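Local coordinates for protein Rubredoxin\:oxygen oxidoreductase (Desulfovibrio gigas, PDB 1E5D) that reduces dioxygen to two water molecules in a four-electron reaction, using a diiron centre and a flavin mononucleotide cofactor, at residues V255-S261 and V284-K290. Sequence-based numbering, arbitrary orientation.
Sequences VVIFYDS and VKLMWCK. With FMN (flavin mononucleotide), chain C.
A chi1 of 79° puts CG of Y259 between its backbone N and carbonyl carbon, while W288 turns CG away from its N (chi1 -172°); the Y259 ring and the five-membered ring of W288 lie near parallel, planes 19° apart, but slid so far that they barely overlap. Y259 CZ sits 3.6 Å from W288 CD1, and Y259 OH lies over the indole face. Beyond them, W288 NE1 donates to D260 OD1 at 3.0 Å, from above the carboxylate plane. The same oxygen takes S261 N at 2.7 Å and, on its syn side but somewhat out of plane, the salt bridge from K290 NZ at 3.1 Å. Behind this end, strands 255-259 and 284-288 run parallel, K285 and M287 each using N and O toward the same strand, although Y259 N to M287 O is weak. I257 CG2 touches L286 CD1 at 3.5 Å on the face covered by helix 265-279, which links the strands as a beta-alpha-beta crossover at the edge of the flavodoxin-like sheet. S261, in the phosphate-binding loop, donates OG to FMN O1P at 2.7 Å. Three donors hold the D260 carboxylate and would probably stabilise its charge; K290, also bonded to G25 O of the second subunit, links this strand end to the subunit interface.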
ATOM      1  N   VAL A 255      -0.745  -2.506  23.103  1.00 14.54           N
ATOM      2  CA  VAL A 255      -0.288  -3.401  22.046  1.00 16.07           C
ATOM      3  C   VAL A 255      -1.083  -3.083  20.783  1.00 14.32           C
ATOM      4  O   VAL A 255      -2.309  -3.029  20.783  1.00 13.52           O
ATOM      5  CB  VAL A 255      -0.427  -4.876  22.447  1.00 18.92           C
ATOM      6  CG1 VAL A 255       0.046  -5.805  21.339  1.00 16.11           C
ATOM      7  CG2 VAL A 255       0.357  -5.178  23.718  1.00 18.00           C
ATOM      8  N   VAL A 256      -0.372  -2.839  19.696  1.00 12.50           N
ATOM      9  CA  VAL A 256      -0.907  -2.617  18.376  1.00  6.82           C
ATOM     10  C   VAL A 256      -0.625  -3.862  17.537  1.00  6.60           C
ATOM     11  O   VAL A 256       0.523  -4.235  17.298  1.00 15.53           O
ATOM     12  CB  VAL A 256      -0.272  -1.414  17.660  1.00 11.96           C
ATOM     13  CG1 VAL A 256      -0.655  -1.432  16.179  1.00  8.64           C
ATOM     14  CG2 VAL A 256      -0.674  -0.106  18.309  1.00  8.24           C
ATOM     15  N   ILE A 257      -1.691  -4.504  17.101  1.00 11.20           N
ATOM     16  CA  ILE A 257      -1.596  -5.636  16.196  1.00 10.49           C
ATOM     17  C   ILE A 257      -2.047  -5.210  14.804  1.00 13.55           C
ATOM     18  O   ILE A 257      -3.172  -4.742  14.607  1.00 14.53           O
ATOM     19  CB  ILE A 257      -2.465  -6.805  16.680  1.00 13.86           C
ATOM     20  CG1 ILE A 257      -2.092  -7.340  18.062  1.00 15.98           C
ATOM     21  CG2 ILE A 257      -2.469  -7.916  15.642  1.00 12.84           C
ATOM     22  CD1 ILE A 257      -3.205  -8.120  18.735  1.00  8.53           C
ATOM     23  N   PHE A 258      -1.189  -5.341  13.796  1.00 14.26           N
ATOM     24  CA  PHE A 258      -1.673  -5.008  12.451  1.00  6.31           C
ATOM     25  C   PHE A 258      -1.315  -6.177  11.542  1.00  8.53           C
ATOM     26  O   PHE A 258      -0.291  -6.833  11.670  1.00  8.99           O
ATOM     27  CB  PHE A 258      -1.149  -3.678  11.970  1.00  7.66           C
ATOM     28  CG  PHE A 258       0.259  -3.524  11.461  1.00  7.12           C
ATOM     29  CD1 PHE A 258       0.572  -3.810  10.142  1.00  3.22           C
ATOM     30  CD2 PHE A 258       1.283  -3.080  12.272  1.00 15.45           C
ATOM     31  CE1 PHE A 258       1.844  -3.655   9.632  1.00 11.11           C
ATOM     32  CE2 PHE A 258       2.566  -2.924  11.774  1.00 16.95           C
ATOM     33  CZ  PHE A 258       2.861  -3.212  10.449  1.00 11.66           C
ATOM     34  N   TYR A 259      -2.230  -6.438  10.624  1.00 10.36           N
ATOM     35  CA  TYR A 259      -2.183  -7.607   9.775  1.00  9.50           C
ATOM     36  C   TYR A 259      -2.924  -7.289   8.482  1.00 17.02           C
ATOM     37  O   TYR A 259      -3.661  -6.307   8.409  1.00 16.32           O
ATOM     38  CB  TYR A 259      -2.846  -8.812  10.484  1.00  5.22           C
ATOM     39  CG  TYR A 259      -4.359  -8.698  10.373  1.00  7.67           C
ATOM     40  CD1 TYR A 259      -5.038  -7.761  11.146  1.00  6.25           C
ATOM     41  CD2 TYR A 259      -5.109  -9.498   9.514  1.00  9.74           C
ATOM     42  CE1 TYR A 259      -6.417  -7.630  11.069  1.00  7.87           C
ATOM     43  CE2 TYR A 259      -6.481  -9.366   9.423  1.00 11.71           C
ATOM     44  CZ  TYR A 259      -7.135  -8.428  10.205  1.00 12.64           C
ATOM     45  OH  TYR A 259      -8.501  -8.321  10.101  1.00 21.62           O
ATOM     46  N   ASP A 260      -2.760  -8.179   7.522  1.00  9.03           N
ATOM     47  CA  ASP A 260      -3.643  -8.303   6.377  1.00  6.45           C
ATOM     48  C   ASP A 260      -3.852  -9.797   6.147  1.00 11.10           C
ATOM     49  O   ASP A 260      -3.161 -10.631   6.739  1.00 10.67           O
ATOM     50  CB  ASP A 260      -3.103  -7.599   5.147  1.00  5.97           C
ATOM     51  CG  ASP A 260      -4.196  -7.280   4.145  1.00  7.96           C
ATOM     52  OD1 ASP A 260      -5.357  -7.677   4.387  1.00 15.75           O
ATOM     53  OD2 ASP A 260      -3.900  -6.648   3.118  1.00 11.32           O
ATOM     54  N   SER A 261      -4.822 -10.147   5.317  1.00 12.77           N
ATOM     55  CA  SER A 261      -5.180 -11.560   5.176  1.00 10.42           C
ATOM     56  C   SER A 261      -6.011 -11.768   3.924  1.00 10.11           C
ATOM     57  O   SER A 261      -6.704 -10.845   3.485  1.00 13.84           O
ATOM     58  CB  SER A 261      -5.947 -11.994   6.418  1.00 10.14           C
ATOM     59  OG  SER A 261      -6.314 -13.360   6.334  1.00 15.63           O
ATOM     60  N   VAL A 284      -5.427  -3.112  23.676  1.00 22.24           N
ATOM     61  CA  VAL A 284      -5.080  -3.590  22.342  1.00 18.89           C
ATOM     62  C   VAL A 284      -5.698  -2.740  21.245  1.00 18.58           C
ATOM     63  O   VAL A 284      -6.866  -2.361  21.265  1.00 14.08           O
ATOM     64  CB  VAL A 284      -5.535  -5.050  22.163  1.00 23.99           C
ATOM     65  CG1 VAL A 284      -5.213  -5.560  20.769  1.00 24.57           C
ATOM     66  CG2 VAL A 284      -4.880  -5.917  23.234  1.00 14.82           C
ATOM     67  N   LYS A 285      -4.872  -2.440  20.249  1.00 13.42           N
ATOM     68  CA  LYS A 285      -5.372  -1.936  18.983  1.00 14.71           C
ATOM     69  C   LYS A 285      -5.120  -3.027  17.930  1.00 17.71           C
ATOM     70  O   LYS A 285      -3.959  -3.293  17.621  1.00 23.05           O
ATOM     71  CB  LYS A 285      -4.729  -0.618  18.571  1.00 12.60           C
ATOM     72  CG  LYS A 285      -4.938   0.522  19.554  1.00 20.35           C
ATOM     73  CD  LYS A 285      -6.326   1.127  19.436  1.00 28.49           C
ATOM     74  CE  LYS A 285      -7.014   1.206  20.788  1.00 41.53           C
ATOM     75  NZ  LYS A 285      -8.423   0.715  20.741  1.00 72.56           N
ATOM     76  N   LEU A 286      -6.207  -3.605  17.446  1.00 12.50           N
ATOM     77  CA  LEU A 286      -6.234  -4.562  16.355  1.00 10.35           C
ATOM     78  C   LEU A 286      -6.568  -3.866  15.040  1.00 14.50           C
ATOM     79  O   LEU A 286      -7.716  -3.492  14.797  1.00 26.42           O
ATOM     80  CB  LEU A 286      -7.256  -5.672  16.634  1.00 12.42           C
ATOM     81  CG  LEU A 286      -7.326  -6.794  15.595  1.00 13.07           C
ATOM     82  CD1 LEU A 286      -5.922  -7.246  15.218  1.00 14.98           C
ATOM     83  CD2 LEU A 286      -8.131  -7.972  16.104  1.00 16.22           C
ATOM     84  N   MET A 287      -5.587  -3.674  14.163  1.00 13.77           N
ATOM     85  CA  MET A 287      -5.810  -2.882  12.960  1.00 13.30           C
ATOM     86  C   MET A 287      -5.540  -3.635  11.663  1.00 14.96           C
ATOM     87  O   MET A 287      -4.435  -4.104  11.411  1.00 16.94           O
ATOM     88  CB  MET A 287      -4.925  -1.620  13.027  1.00  7.83           C
ATOM     89  CG  MET A 287      -5.024  -0.949  14.395  1.00 10.57           C
ATOM     90  SD  MET A 287      -3.957   0.499  14.555  1.00 21.68           S
ATOM     91  CE  MET A 287      -4.974   1.710  13.717  1.00 13.10           C
ATOM     92  N   TRP A 288      -6.562  -3.733  10.829  1.00 11.24           N
ATOM     93  CA  TRP A 288      -6.527  -4.304   9.495  1.00  6.64           C
ATOM     94  C   TRP A 288      -5.962  -3.326   8.476  1.00  7.53           C
ATOM     95  O   TRP A 288      -6.487  -2.225   8.311  1.00 15.25           O
ATOM     96  CB  TRP A 288      -7.952  -4.700   9.112  1.00  7.29           C
ATOM     97  CG  TRP A 288      -8.090  -5.474   7.844  1.00  7.66           C
ATOM     98  CD1 TRP A 288      -7.137  -6.265   7.280  1.00  8.37           C
ATOM     99  CD2 TRP A 288      -9.229  -5.544   6.982  1.00  6.55           C
ATOM    100  NE1 TRP A 288      -7.614  -6.820   6.118  1.00 10.13           N
ATOM    101  CE2 TRP A 288      -8.895  -6.396   5.913  1.00 10.02           C
ATOM    102  CE3 TRP A 288     -10.506  -4.975   6.999  1.00 11.38           C
ATOM    103  CZ2 TRP A 288      -9.777  -6.698   4.871  1.00 12.73           C
ATOM    104  CZ3 TRP A 288     -11.380  -5.273   5.969  1.00 11.99           C
ATOM    105  CH2 TRP A 288     -11.018  -6.126   4.914  1.00 12.98           C
ATOM    106  N   CYS A 289      -4.898  -3.686   7.771  1.00  8.80           N
ATOM    107  CA  CYS A 289      -4.316  -2.783   6.786  1.00 11.23           C
ATOM    108  C   CYS A 289      -5.274  -2.408   5.669  1.00 10.55           C
ATOM    109  O   CYS A 289      -5.100  -1.399   4.990  1.00 18.70           O
ATOM    110  CB  CYS A 289      -3.069  -3.407   6.137  1.00 10.65           C
ATOM    111  SG  CYS A 289      -1.679  -3.534   7.272  1.00 16.68           S
ATOM    112  N   LYS A 290      -6.308  -3.210   5.424  1.00 20.03           N
ATOM    113  CA  LYS A 290      -7.211  -2.821   4.337  1.00 16.49           C
ATOM    114  C   LYS A 290      -8.179  -1.738   4.803  1.00 13.67           C
ATOM    115  O   LYS A 290      -8.786  -1.090   3.953  1.00 26.10           O
ATOM    116  CB  LYS A 290      -7.980  -4.030   3.821  1.00 17.08           C
ATOM    117  CG  LYS A 290      -7.693  -4.435   2.393  1.00 19.47           C
ATOM    118  CD  LYS A 290      -6.701  -5.571   2.298  1.00 17.54           C
ATOM    119  CE  LYS A 290      -7.089  -6.548   1.197  1.00  8.56           C
ATOM    120  NZ  LYS A 290      -6.835  -7.950   1.642  1.00 11.88           N
TER
HETATM  121  N1  FMN C 403       1.563 -19.995   0.678  1.00 14.84           N
HETATM  122  C2  FMN C 403       2.864 -20.244   0.635  1.00 15.12           C
HETATM  123  O2  FMN C 403       3.390 -21.060   1.344  1.00 23.05           O
HETATM  124  N3  FMN C 403       3.727 -19.549  -0.254  1.00 10.02           N
HETATM  125  C4  FMN C 403       3.206 -18.881  -1.348  1.00  9.16           C
HETATM  126  O4  FMN C 403       3.985 -18.278  -2.062  1.00 18.66           O
HETATM  127  C4A FMN C 403       1.770 -18.643  -1.335  1.00  6.60           C
HETATM  128  N5  FMN C 403       1.225 -17.704  -2.141  1.00 12.63           N
HETATM  129  C5A FMN C 403      -0.139 -17.764  -2.300  1.00 10.02           C
HETATM  130  C6  FMN C 403      -0.728 -16.879  -3.239  1.00 11.90           C
HETATM  131  C7  FMN C 403      -2.088 -16.689  -3.281  1.00  7.99           C
HETATM  132  C7M FMN C 403      -2.654 -15.539  -4.070  1.00  7.74           C
HETATM  133  C8  FMN C 403      -2.939 -17.371  -2.326  1.00 10.48           C
HETATM  134  C8M FMN C 403      -4.440 -17.349  -2.501  1.00  6.61           C
HETATM  135  C9  FMN C 403      -2.383 -18.391  -1.539  1.00  7.53           C
HETATM  136  C9A FMN C 403      -0.996 -18.432  -1.382  1.00  9.01           C
HETATM  137  N10 FMN C 403      -0.350 -19.149  -0.329  1.00 15.14           N
HETATM  138  C10 FMN C 403       0.967 -19.321  -0.329  1.00  8.56           C
HETATM  139  C1' FMN C 403      -1.222 -19.898   0.607  1.00  7.22           C
HETATM  140  C2' FMN C 403      -1.731 -18.977   1.746  1.00  9.86           C
HETATM  141  O2' FMN C 403      -0.632 -18.469   2.492  1.00 13.13           O
HETATM  142  C3' FMN C 403      -2.600 -19.864   2.622  1.00  7.89           C
HETATM  143  O3' FMN C 403      -3.849 -19.988   1.947  1.00 13.96           O
HETATM  144  C4' FMN C 403      -2.840 -19.225   3.993  1.00 13.55           C
HETATM  145  O4' FMN C 403      -3.689 -20.074   4.783  1.00 23.46           O
HETATM  146  C5' FMN C 403      -3.482 -17.877   3.753  1.00  8.25           C
HETATM  147  O5' FMN C 403      -3.767 -17.194   5.139  1.00 17.66           O
HETATM  148  P   FMN C 403      -4.891 -16.177   5.298  1.00 17.45           P
HETATM  149  O1P FMN C 403      -4.545 -15.362   6.546  1.00 10.42           O
HETATM  150  O2P FMN C 403      -5.104 -15.435   4.138  1.00 12.15           O
HETATM  151  O3P FMN C 403      -6.145 -16.880   5.547  1.00 13.85           O